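Local coordinates for resiniferatoxin-binding, phosphotriesterase-related protein (Rhodobacter sphaeroides 2.4.1, PDB 3K2G) that folds as a TIM barrel that holds two zinc ions and probably acts as a phosphoric diester hydrolase, at residues A90-F95 with T125-V130; L148-I153 with A195-V200; D262-D267 with A320-H325; G294-I299 with L340-V345. All coordinates share one frame; numbering follows the deposited sequence.

Contact 1 of 4, residues A90-F95 with T125-V130; sequences AEVKQF and TGVQVV
Val92, on helix 85-97, presses one methyl branch against both Thr125 and Val127, and apolar touching of this kind makes up the whole contact. Its CG1 lies 3.9 Å from Thr125 CG2 and equally 3.9 Å from Val127 CG2, so one methyl bridges the two residues that flank Gly126. With CG1 anti to the backbone N (chi1 169°), Val92 extends that branch across the gap, and it meets the Thr125 side chain at about a right angle. Branching at CB suits both valines, because it puts a methyl close to the backbone where the segments approach. Lys93 adds only aliphatic chain: its CG is 4.1 Å from Thr125 CG2, while the extended remainder carries the ammonium group outward, away from the helix axis.

The polar interactions belong to the turn itself. Thr125 offers CG2 to the helix and uses OG1 locally, accepting from Val127 N at 3.1 Å with an N-H...O angle of 160°, which makes an ST turn. The same hydroxyl bonds to the carbonyl O of Ile121, one turn back in helix 115-125. Threonine therefore fits twice over, with a methyl for packing and a hydroxyl for the turn. Gly126, at positive phi, lets the chain leave the helix where a side chain would collide with the preceding carbonyl.

Ile103 of strand 102-105 lies against both Val92 and Val127. The contact thus joins two successive outer helices over the barrel wall, at the turn leading from helix 115-125 into strand 128-131, a helix-to-strand return of the TIM barrel.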
loop_
_atom_site.group_PDB
_atom_site.type_symbol
_atom_site.label_atom_id
_atom_site.label_comp_id
_atom_site.label_asym_id
_atom_site.label_seq_id
_atom_site.Cartn_x
_atom_site.Cartn_y
_atom_site.Cartn_z
ATOM N N ALA B 90 40.553 -10.788 15.413
ATOM C CA ALA B 90 39.899 -12.091 15.338
ATOM C C ALA B 90 38.548 -11.977 14.631
ATOM O O ALA B 90 38.189 -12.820 13.804
ATOM C CB ALA B 90 39.704 -12.673 16.738
ATOM N N GLU B 91 37.805 -10.927 14.963
ATOM C CA GLU B 91 36.492 -10.709 14.368
ATOM C C GLU B 91 36.603 -10.441 12.869
ATOM O O GLU B 91 35.757 -10.879 12.095
ATOM C CB GLU B 91 35.797 -9.543 15.066
ATOM C CG GLU B 91 35.366 -9.831 16.509
ATOM C CD GLU B 91 34.093 -10.668 16.597
ATOM O OE1 GLU B 91 33.229 -10.545 15.700
ATOM O OE2 GLU B 91 33.944 -11.437 17.571
ATOM N N VAL B 92 37.649 -9.721 12.464
ATOM C CA VAL B 92 37.856 -9.417 11.053
ATOM C C VAL B 92 38.284 -10.672 10.294
ATOM O O VAL B 92 37.939 -10.852 9.123
ATOM C CB VAL B 92 38.914 -8.297 10.871
ATOM C CG1 VAL B 92 39.313 -8.170 9.402
ATOM C CG2 VAL B 92 38.347 -6.976 11.367
ATOM N N LYS B 93 39.028 -11.551 10.955
ATOM C CA LYS B 93 39.455 -12.775 10.299
ATOM C C LYS B 93 38.253 -13.613 9.872
ATOM O O LYS B 93 38.353 -14.421 8.950
ATOM C CB LYS B 93 40.365 -13.590 11.215
ATOM C CG LYS B 93 41.761 -13.005 11.374
ATOM C CD LYS B 93 42.623 -13.909 12.243
ATOM C CE LYS B 93 44.018 -13.335 12.435
ATOM N NZ LYS B 93 44.868 -14.207 13.295
ATOM N N GLN B 94 37.114 -13.423 10.536
ATOM C CA GLN B 94 35.908 -14.166 10.175
ATOM C C GLN B 94 35.425 -13.733 8.792
ATOM O O GLN B 94 34.953 -14.553 7.995
ATOM C CB GLN B 94 34.797 -13.914 11.191
ATOM C CG GLN B 94 34.997 -14.583 12.525
ATOM C CD GLN B 94 33.854 -14.288 13.470
ATOM O OE1 GLN B 94 32.685 -14.368 13.084
ATOM N NE2 GLN B 94 34.180 -13.947 14.714
ATOM N N PHE B 95 35.535 -12.435 8.524
ATOM C CA PHE B 95 35.130 -11.868 7.239
ATOM C C PHE B 95 36.045 -12.427 6.159
ATOM O O PHE B 95 35.584 -12.889 5.118
ATOM C CB PHE B 95 35.244 -10.343 7.287
ATOM C CG PHE B 95 34.966 -9.661 5.974
ATOM C CD1 PHE B 95 33.791 -9.914 5.270
ATOM C CD2 PHE B 95 35.860 -8.722 5.468
ATOM C CE1 PHE B 95 33.508 -9.237 4.086
ATOM C CE2 PHE B 95 35.589 -8.036 4.282
ATOM C CZ PHE B 95 34.409 -8.294 3.590
ATOM N N THR B 125 45.498 -9.578 9.609
ATOM C CA THR B 125 44.340 -10.251 9.026
ATOM C C THR B 125 44.492 -10.503 7.533
ATOM O O THR B 125 43.868 -11.412 6.989
ATOM C CB THR B 125 43.059 -9.434 9.223
ATOM O OG1 THR B 125 43.163 -8.211 8.486
ATOM C CG2 THR B 125 42.849 -9.123 10.696
ATOM N N GLY B 126 45.321 -9.699 6.875
ATOM C CA GLY B 126 45.515 -9.857 5.448
ATOM C C GLY B 126 44.409 -9.161 4.682
ATOM O O GLY B 126 44.340 -9.237 3.459
ATOM N N VAL B 127 43.533 -8.484 5.415
ATOM C CA VAL B 127 42.420 -7.760 4.821
ATOM C C VAL B 127 42.840 -6.313 4.573
ATOM O O VAL B 127 43.401 -5.662 5.450
ATOM C CB VAL B 127 41.182 -7.795 5.757
ATOM C CG1 VAL B 127 40.098 -6.855 5.235
ATOM C CG2 VAL B 127 40.648 -9.222 5.853
ATOM N N GLN B 128 42.572 -5.819 3.370
ATOM C CA GLN B 128 42.928 -4.451 3.003
ATOM C C GLN B 128 41.988 -3.460 3.679
ATOM O O GLN B 128 40.771 -3.646 3.670
ATOM C CB GLN B 128 42.861 -4.292 1.481
ATOM C CG GLN B 128 43.651 -5.361 0.747
ATOM C CD GLN B 128 43.388 -5.384 -0.747
ATOM O OE1 GLN B 128 42.237 -5.353 -1.190
ATOM N NE2 GLN B 128 44.455 -5.458 -1.532
ATOM N N VAL B 129 42.561 -2.411 4.262
ATOM C CA VAL B 129 41.782 -1.394 4.956
ATOM C C VAL B 129 41.927 0.011 4.377
ATOM O O VAL B 129 43.043 0.515 4.201
ATOM C CB VAL B 129 42.162 -1.341 6.457
ATOM C CG1 VAL B 129 41.432 -0.203 7.153
ATOM C CG2 VAL B 129 41.821 -2.668 7.117
ATOM N N VAL B 130 40.787 0.638 4.090
ATOM C CA VAL B 130 40.747 1.999 3.563
ATOM C C VAL B 130 40.332 2.925 4.706
ATOM O O VAL B 130 39.365 2.634 5.414
ATOM C CB VAL B 130 39.721 2.137 2.417
ATOM C CG1 VAL B 130 39.644 3.585 1.974
ATOM C CG2 VAL B 130 40.122 1.246 1.246
#

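Contact 2 of 4, residues L148-I153 with A195-V200; sequences LSADDI and AARAQV
Asp151 and Arg197 form a salt bridge between helices 150-162 and 186-202, with Arg197 NH1 2.9 Å from Asp151 OD1. The bond is moderately bent (N-H...O 145°), and NH1 reaches the oxygen from above the carboxylate plane, 57° out of it. The two flat groups are turned 39° apart, so they do not meet as a flat, doubly bonded pair. Ala150 CB lies over one face of the guanidinium, 3.6 Å from NH1; a methyl this short allows the arginine to pass close to the helix backbone.

Behind this first shell, Arg197 is extended from CG to NE, long enough to span the space between the helices, whose nearest CA atoms are those of Asp151 and Arg197. Its NE forms a second salt bridge, to Glu227, which helps fix how the guanidinium is rotated.

Asp151 is placed by the start of its helix. Ser149 is the N-cap and makes a capping box with Asp152: Ser149 OG accepts from Asp152 N at 3.0 Å, and Asp152 OD2 accepts from Ser149 N at 2.8 Å. Ser149 OG also donates to OD2, at 2.6 Å, so this carboxylate oxygen is gripped by two donors.

Acidic residues suit this first turn, where they would be favoured by the helix dipole. Asp151 at NH1 and Glu227 at NE share one guanidinium, so its positive charge is probably balanced by two carboxylates at this surface site.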
loop_
_atom_site.group_PDB
_atom_site.type_symbol
_atom_site.label_atom_id
_atom_site.label_comp_id
_atom_site.label_asym_id
_atom_site.label_seq_id
_atom_site.Cartn_x
_atom_site.Cartn_y
_atom_site.Cartn_z
ATOM N N LEU B 148 38.188 26.538 12.869
ATOM C CA LEU B 148 38.421 26.158 11.477
ATOM C C LEU B 148 37.312 26.615 10.539
ATOM O O LEU B 148 36.132 26.549 10.878
ATOM C CB LEU B 148 38.554 24.640 11.366
ATOM C CG LEU B 148 39.542 23.927 12.286
ATOM C CD1 LEU B 148 39.464 22.422 12.036
ATOM C CD2 LEU B 148 40.949 24.443 12.036
ATOM N N SER B 149 37.697 27.077 9.352
ATOM C CA SER B 149 36.724 27.510 8.354
ATOM C C SER B 149 36.458 26.299 7.472
ATOM O O SER B 149 37.120 25.270 7.613
ATOM C CB SER B 149 37.291 28.639 7.492
ATOM O OG SER B 149 38.332 28.161 6.652
ATOM N N ALA B 150 35.499 26.413 6.561
ATOM C CA ALA B 150 35.205 25.301 5.669
ATOM C C ALA B 150 36.452 24.981 4.846
ATOM O O ALA B 150 36.780 23.815 4.620
ATOM C CB ALA B 150 34.035 25.648 4.753
ATOM N N ASP B 151 37.164 26.017 4.413
ATOM C CA ASP B 151 38.369 25.797 3.623
ATOM C C ASP B 151 39.505 25.191 4.442
ATOM O O ASP B 151 40.285 24.388 3.925
ATOM C CB ASP B 151 38.826 27.100 2.956
ATOM C CG ASP B 151 37.889 27.542 1.840
ATOM O OD1 ASP B 151 37.466 26.680 1.038
ATOM O OD2 ASP B 151 37.584 28.750 1.756
ATOM N N ASP B 152 39.600 25.557 5.718
ATOM C CA ASP B 152 40.650 25.009 6.576
ATOM C C ASP B 152 40.407 23.509 6.747
ATOM O O ASP B 152 41.344 22.712 6.788
ATOM C CB ASP B 152 40.650 25.697 7.947
ATOM C CG ASP B 152 40.920 27.191 7.856
ATOM O OD1 ASP B 152 41.890 27.583 7.173
ATOM O OD2 ASP B 152 40.165 27.971 8.474
ATOM N N ILE B 153 39.138 23.131 6.842
ATOM C CA ILE B 153 38.771 21.727 6.987
ATOM C C ILE B 153 39.136 20.991 5.704
ATOM O O ILE B 153 39.645 19.870 5.741
ATOM C CB ILE B 153 37.261 21.578 7.270
ATOM C CG1 ILE B 153 36.961 22.103 8.678
ATOM C CG2 ILE B 153 36.834 20.114 7.134
ATOM C CD1 ILE B 153 35.497 22.141 9.034
ATOM N N ALA B 195 34.232 19.290 3.362
ATOM C CA ALA B 195 34.431 17.939 2.860
ATOM C C ALA B 195 34.169 17.890 1.354
ATOM O O ALA B 195 34.914 17.253 0.612
ATOM C CB ALA B 195 33.510 16.969 3.588
ATOM N N ALA B 196 33.113 18.564 0.903
ATOM C CA ALA B 196 32.778 18.575 -0.517
ATOM C C ALA B 196 33.871 19.284 -1.309
ATOM O O ALA B 196 34.208 18.870 -2.416
ATOM C CB ALA B 196 31.438 19.262 -0.741
ATOM N N ARG B 197 34.425 20.352 -0.746
ATOM C CA ARG B 197 35.489 21.070 -1.429
ATOM C C ARG B 197 36.704 20.163 -1.501
ATOM O O ARG B 197 37.454 20.184 -2.477
ATOM C CB ARG B 197 35.812 22.378 -0.699
ATOM C CG ARG B 197 34.656 23.365 -0.768
ATOM C CD ARG B 197 34.929 24.676 -0.043
ATOM N NE ARG B 197 33.710 25.477 0.053
ATOM C CZ ARG B 197 33.597 26.594 0.767
ATOM N NH1 ARG B 197 34.636 27.054 1.451
ATOM N NH2 ARG B 197 32.439 27.246 0.811
ATOM N N ALA B 198 36.890 19.344 -0.471
ATOM C CA ALA B 198 38.014 18.417 -0.452
ATOM C C ALA B 198 37.766 17.337 -1.493
ATOM O O ALA B 198 38.708 16.787 -2.065
ATOM C CB ALA B 198 38.168 17.790 0.933
ATOM N N GLN B 199 36.495 17.033 -1.743
ATOM C CA GLN B 199 36.158 16.014 -2.728
ATOM C C GLN B 199 36.587 16.516 -4.107
ATOM O O GLN B 199 37.150 15.765 -4.907
ATOM C CB GLN B 199 34.654 15.729 -2.701
ATOM C CG GLN B 199 34.224 14.424 -3.371
ATOM C CD GLN B 199 34.365 14.451 -4.883
ATOM O OE1 GLN B 199 33.909 15.387 -5.540
ATOM N NE2 GLN B 199 34.988 13.410 -5.444
ATOM N N VAL B 200 36.327 17.789 -4.381
ATOM C CA VAL B 200 36.701 18.375 -5.667
ATOM C C VAL B 200 38.222 18.435 -5.810
ATOM O O VAL B 200 38.777 18.068 -6.850
ATOM C CB VAL B 200 36.129 19.809 -5.819
ATOM C CG1 VAL B 200 36.606 20.433 -7.133
ATOM C CG2 VAL B 200 34.605 19.769 -5.785
#

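Contact 3 of 4, residues D262-D267 with A320-H325; sequences DMIGMD and AFVTKH
Ile264 and Gly265 are the two central residues of a type II beta turn, closed by the 2.9 Å bond from Met266 N to Met263 O, and they face Phe321 and Val322 in the first turn of helix 321-332. Glycine suits the third position because phi of Gly265 is positive (95°), and because a side chain would press on the Phe321 ring. Gly265 CA instead comes to 3.6 Å from Phe321 CE2, approaching the ring obliquely.

Ile264 supplies the apolar side chain of the turn. Its CB is 3.7 Å from Val322 CG2, the two side chains crossing at about a right angle, and its CG2 reaches the edge of the Phe321 ring, 4.2 Å from CD2. CG2 gets there by standing anti to the backbone N, while CG1, anti to the carbonyl carbon, leads away from the helix. One face of the ring is covered from within its own helix by His325 CB, 3.7 Å above the plane, and the turn lies at its rim.

No hydrogen bond joins the segments, but each has polar ties: Gly265 N bonds to Asp280 OD1 at the start of helix 280-292, and Val322 N to His303 NE2. Asp262, just ahead of the turn, bonds to the zinc ligand His238. The turn thus lies beyond the end of barrel strand 258-261, between helices 280-292 and 321-332, with Gln71 of a second subunit packing on Phe321.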
loop_
_atom_site.group_PDB
_atom_site.type_symbol
_atom_site.label_atom_id
_atom_site.label_comp_id
_atom_site.label_asym_id
_atom_site.label_seq_id
_atom_site.Cartn_x
_atom_site.Cartn_y
_atom_site.Cartn_z
ATOM N N ASP B 262 24.016 0.216 5.329
ATOM C CA ASP B 262 25.082 -0.192 6.233
ATOM C C ASP B 262 24.608 -0.659 7.604
ATOM O O ASP B 262 25.415 -0.781 8.518
ATOM C CB ASP B 262 26.060 0.972 6.424
ATOM C CG ASP B 262 25.353 2.312 6.580
ATOM O OD1 ASP B 262 24.397 2.401 7.382
ATOM O OD2 ASP B 262 25.759 3.280 5.901
HETATM N N MSE B 263 23.315 -0.918 7.759
HETATM C CA MSE B 263 22.806 -1.348 9.059
HETATM C C MSE B 263 22.274 -2.774 9.060
HETATM O O MSE B 263 21.499 -3.165 9.938
HETATM C CB MSE B 263 21.738 -0.369 9.543
HETATM C CG MSE B 263 22.330 0.989 9.900
HETATM SE SE MSE B 263 21.115 2.486 9.971
HETATM C CE MSE B 263 19.886 1.808 11.325
ATOM N N ILE B 264 22.712 -3.549 8.076
ATOM C CA ILE B 264 22.305 -4.940 7.956
ATOM C C ILE B 264 22.637 -5.707 9.226
ATOM O O ILE B 264 23.792 -5.731 9.659
ATOM C CB ILE B 264 23.043 -5.645 6.814
ATOM C CG1 ILE B 264 22.749 -4.939 5.488
ATOM C CG2 ILE B 264 22.662 -7.122 6.794
ATOM C CD1 ILE B 264 21.288 -4.886 5.127
ATOM N N GLY B 265 21.632 -6.347 9.807
ATOM C CA GLY B 265 21.862 -7.118 11.015
ATOM C C GLY B 265 21.575 -6.347 12.288
ATOM O O GLY B 265 21.385 -6.955 13.347
HETATM N N MSE B 266 21.547 -5.017 12.189
HETATM C CA MSE B 266 21.278 -4.158 13.348
HETATM C C MSE B 266 19.784 -4.059 13.590
HETATM O O MSE B 266 19.046 -3.492 12.783
HETATM C CB MSE B 266 21.845 -2.749 13.136
HETATM C CG MSE B 266 21.485 -1.696 14.214
HETATM SE SE MSE B 266 22.413 -0.067 13.824
HETATM C CE MSE B 266 21.063 1.366 14.044
ATOM N N ASP B 267 19.343 -4.599 14.717
ATOM C CA ASP B 267 17.930 -4.588 15.051
ATOM C C ASP B 267 17.644 -3.982 16.421
ATOM O O ASP B 267 16.659 -4.347 17.065
ATOM C CB ASP B 267 17.392 -6.020 14.997
ATOM C CG ASP B 267 18.041 -6.928 16.031
ATOM O OD1 ASP B 267 19.223 -6.709 16.377
ATOM O OD2 ASP B 267 17.365 -7.875 16.490
ATOM N N ALA B 320 31.127 -10.843 9.376
ATOM C CA ALA B 320 30.870 -11.810 8.306
ATOM C C ALA B 320 29.387 -12.104 8.104
ATOM O O ALA B 320 29.021 -12.983 7.324
ATOM C CB ALA B 320 31.620 -13.110 8.588
ATOM N N PHE B 321 28.539 -11.354 8.796
ATOM C CA PHE B 321 27.096 -11.549 8.727
ATOM C C PHE B 321 26.493 -11.218 7.358
ATOM O O PHE B 321 25.721 -11.996 6.807
ATOM C CB PHE B 321 26.422 -10.712 9.818
ATOM C CG PHE B 321 24.949 -10.956 9.944
ATOM C CD1 PHE B 321 24.471 -12.089 10.598
ATOM C CD2 PHE B 321 24.036 -10.059 9.396
ATOM C CE1 PHE B 321 23.104 -12.326 10.706
ATOM C CE2 PHE B 321 22.669 -10.286 9.496
ATOM C CZ PHE B 321 22.202 -11.423 10.155
ATOM N N VAL B 322 26.836 -10.059 6.807
ATOM C CA VAL B 322 26.300 -9.679 5.507
ATOM C C VAL B 322 26.576 -10.767 4.477
ATOM O O VAL B 322 25.671 -11.210 3.769
ATOM C CB VAL B 322 26.905 -8.342 5.028
ATOM C CG1 VAL B 322 26.628 -8.134 3.540
ATOM C CG2 VAL B 322 26.296 -7.198 5.823
ATOM N N THR B 323 27.828 -11.210 4.428
ATOM C CA THR B 323 28.261 -12.238 3.483
ATOM C C THR B 323 27.666 -13.618 3.708
ATOM O O THR B 323 27.232 -14.278 2.765
ATOM C CB THR B 323 29.792 -12.412 3.511
ATOM O OG1 THR B 323 30.426 -11.158 3.241
ATOM C CG2 THR B 323 30.225 -13.422 2.462
ATOM N N LYS B 324 27.655 -14.057 4.961
ATOM C CA LYS B 324 27.164 -15.386 5.293
ATOM C C LYS B 324 25.651 -15.514 5.432
ATOM O O LYS B 324 25.075 -16.552 5.100
ATOM C CB LYS B 324 27.830 -15.857 6.589
ATOM C CG LYS B 324 27.702 -17.352 6.855
ATOM C CD LYS B 324 28.043 -17.697 8.302
ATOM C CE LYS B 324 29.412 -17.186 8.715
ATOM N NZ LYS B 324 29.687 -17.543 10.134
ATOM N N HIS B 325 24.996 -14.460 5.896
ATOM C CA HIS B 325 23.565 -14.550 6.111
ATOM C C HIS B 325 22.667 -13.630 5.294
ATOM O O HIS B 325 21.609 -14.058 4.841
ATOM C CB HIS B 325 23.295 -14.389 7.608
ATOM C CG HIS B 325 23.963 -15.436 8.449
ATOM N ND1 HIS B 325 23.519 -16.740 8.508
ATOM C CD2 HIS B 325 25.061 -15.380 9.239
ATOM C CE1 HIS B 325 24.311 -17.440 9.299
ATOM N NE2 HIS B 325 25.255 -16.639 9.755
#

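Contact 4 of 4, residues G294-I299 with L340-V345; sequences GYLDRI and LETLMV
Leu296 and Ile299 belong to the helix-to-strand connection of the TIM barrel that runs from helix 280-292 into strand 299-301, and they pack on Thr342 and Leu343 of the C-terminal helix 337-352. The connection opens with a Schellman motif at Gly294, whose positive phi suits glycine, and continues as a short 3-10 turn through 296-298.

Leu343 is central on the helix side. Its CD2 methyl lies 3.7 Å from Leu296 CD1, with the two leucines crossing at about a right angle, and also 3.7 Å from Ile299 CB, with those side chains running alongside each other. Leucine suits the place because its length carries a methyl clear of the helix backbone, within touch of both partners. Leu296 reaches over with CG anti to its own N (chi1 177°), which also sets CG 4.1 Å from Thr342 CG2. Thr342 turns that methyl to the loop and spends OG1 on the carbonyl O of Ala338, one turn back in the helix, so its polar end is satisfied without disturbing the apolar packing.

Next to the contact, Arg298 NE makes a salt bridge of 2.9 Å with Asp297 OD1, and Asp297 also touches Asn347 and Arg350 of helix 337-352. The last tie is polar: Asn347 ND2, one turn beyond Leu343, hydrogen-bonds to the carbonyl oxygens of both Leu296 and Ile299, and Leu343 CD2 packs 3.6 Å from that same Ile299 O.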
loop_
_atom_site.group_PDB
_atom_site.type_symbol
_atom_site.label_atom_id
_atom_site.label_comp_id
_atom_site.label_asym_id
_atom_site.label_seq_id
_atom_site.Cartn_x
_atom_site.Cartn_y
_atom_site.Cartn_z
ATOM N N GLY B 294 15.945 -0.031 -11.570
ATOM C CA GLY B 294 17.193 0.228 -12.272
ATOM C C GLY B 294 18.303 0.921 -11.499
ATOM O O GLY B 294 19.196 1.520 -12.103
ATOM N N TYR B 295 18.273 0.836 -10.173
ATOM C CA TYR B 295 19.298 1.487 -9.366
ATOM C C TYR B 295 20.209 0.523 -8.616
ATOM O O TYR B 295 20.795 0.888 -7.599
ATOM C CB TYR B 295 18.640 2.441 -8.377
ATOM C CG TYR B 295 17.813 3.497 -9.062
ATOM C CD1 TYR B 295 18.414 4.471 -9.855
ATOM C CD2 TYR B 295 16.426 3.495 -8.956
ATOM C CE1 TYR B 295 17.647 5.418 -10.531
ATOM C CE2 TYR B 295 15.653 4.434 -9.626
ATOM C CZ TYR B 295 16.267 5.388 -10.410
ATOM O OH TYR B 295 15.496 6.305 -11.084
ATOM N N LEU B 296 20.342 -0.696 -9.127
ATOM C CA LEU B 296 21.185 -1.698 -8.481
ATOM C C LEU B 296 22.641 -1.265 -8.329
ATOM O O LEU B 296 23.274 -1.566 -7.317
ATOM C CB LEU B 296 21.138 -3.022 -9.253
ATOM C CG LEU B 296 22.040 -4.156 -8.742
ATOM C CD1 LEU B 296 21.633 -4.540 -7.325
ATOM C CD2 LEU B 296 21.936 -5.365 -9.677
ATOM N N ASP B 297 23.181 -0.562 -9.321
ATOM C CA ASP B 297 24.578 -0.159 -9.236
ATOM C C ASP B 297 24.854 0.948 -8.235
ATOM O O ASP B 297 25.990 1.403 -8.117
ATOM C CB ASP B 297 25.127 0.255 -10.610
ATOM C CG ASP B 297 24.415 1.457 -11.198
ATOM O OD1 ASP B 297 24.015 2.374 -10.443
ATOM O OD2 ASP B 297 24.274 1.493 -12.439
ATOM N N ARG B 298 23.823 1.381 -7.517
ATOM C CA ARG B 298 23.984 2.440 -6.530
ATOM C C ARG B 298 23.816 1.903 -5.102
ATOM O O ARG B 298 23.931 2.651 -4.127
ATOM C CB ARG B 298 22.952 3.539 -6.783
ATOM C CG ARG B 298 23.540 4.937 -6.963
ATOM C CD ARG B 298 23.988 5.216 -8.389
ATOM N NE ARG B 298 25.142 4.424 -8.798
ATOM C CZ ARG B 298 26.404 4.846 -8.750
ATOM N NH1 ARG B 298 27.376 4.043 -9.148
ATOM N NH2 ARG B 298 26.693 6.069 -8.313
ATOM N N ILE B 299 23.559 0.602 -4.984
ATOM C CA ILE B 299 23.335 -0.016 -3.681
ATOM C C ILE B 299 24.577 -0.587 -3.000
ATOM O O ILE B 299 25.311 -1.381 -3.592
ATOM C CB ILE B 299 22.276 -1.134 -3.792
ATOM C CG1 ILE B 299 20.988 -0.556 -4.393
ATOM C CG2 ILE B 299 22.007 -1.734 -2.413
ATOM C CD1 ILE B 299 19.896 -1.574 -4.620
ATOM N N LEU B 340 24.381 -10.328 -6.465
ATOM C CA LEU B 340 25.104 -10.372 -5.198
ATOM C C LEU B 340 26.558 -9.979 -5.424
ATOM O O LEU B 340 27.171 -9.319 -4.583
ATOM C CB LEU B 340 25.030 -11.772 -4.587
ATOM C CG LEU B 340 23.620 -12.325 -4.365
ATOM C CD1 LEU B 340 23.715 -13.714 -3.735
ATOM C CD2 LEU B 340 22.822 -11.384 -3.473
ATOM N N GLU B 341 27.097 -10.389 -6.568
ATOM C CA GLU B 341 28.470 -10.077 -6.941
ATOM C C GLU B 341 28.569 -8.566 -7.155
ATOM O O GLU B 341 29.548 -7.934 -6.755
ATOM C CB GLU B 341 28.833 -10.826 -8.229
ATOM C CG GLU B 341 30.220 -10.541 -8.791
ATOM C CD GLU B 341 31.341 -10.985 -7.873
ATOM O OE1 GLU B 341 31.249 -12.091 -7.302
ATOM O OE2 GLU B 341 32.324 -10.232 -7.733
ATOM N N THR B 342 27.539 -8.000 -7.784
ATOM C CA THR B 342 27.484 -6.564 -8.054
ATOM C C THR B 342 27.468 -5.756 -6.751
ATOM O O THR B 342 28.144 -4.737 -6.622
ATOM C CB THR B 342 26.222 -6.210 -8.885
ATOM O OG1 THR B 342 26.333 -6.790 -10.191
ATOM C CG2 THR B 342 26.059 -4.697 -9.013
ATOM N N LEU B 343 26.700 -6.235 -5.784
ATOM C CA LEU B 343 26.579 -5.562 -4.500
ATOM C C LEU B 343 27.850 -5.564 -3.657
ATOM O O LEU B 343 28.204 -4.539 -3.083
ATOM C CB LEU B 343 25.431 -6.188 -3.692
ATOM C CG LEU B 343 24.037 -5.991 -4.292
ATOM C CD1 LEU B 343 23.018 -6.834 -3.550
ATOM C CD2 LEU B 343 23.668 -4.527 -4.221
HETATM N N MSE B 344 28.542 -6.699 -3.601
HETATM C CA MSE B 344 29.747 -6.819 -2.775
HETATM C C MSE B 344 31.092 -6.549 -3.428
HETATM O O MSE B 344 32.099 -6.414 -2.729
HETATM C CB MSE B 344 29.807 -8.210 -2.143
HETATM C CG MSE B 344 28.592 -8.552 -1.295
HETATM SE SE MSE B 344 28.181 -7.242 0.082
HETATM C CE MSE B 344 29.729 -7.570 1.205
ATOM N N VAL B 345 31.129 -6.485 -4.758
ATOM C CA VAL B 345 32.393 -6.262 -5.451
ATOM C C VAL B 345 32.326 -5.115 -6.443
ATOM O O VAL B 345 33.039 -4.119 -6.306
ATOM C CB VAL B 345 32.849 -7.534 -6.223
ATOM C CG1 VAL B 345 34.150 -7.252 -6.967
ATOM C CG2 VAL B 345 33.037 -8.701 -5.265
#

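From the N terminus, contact 1 closes a loop containing strand 102-105 and most of helix 115-125, and contact 2 then closes another that contains strand 175-178; the two follow in series. Contacts 3 and 4 cross, since 294-299 falls between 262-267 and 320-325, while 340-345 comes last; they tie the loop after strand 258-261 to helix 321-332, and the lead-in to strand 299-301 to helix 337-352. Val322 and selenomethionine Met344 touch where those helices meet. Contact 3 also reaches back to contact 1, Ala320 and Thr323 packing on Phe95, so helix 321-332 meets the early helix 85-97. Contact 2 stands apart, across the chain's centre from contact 3.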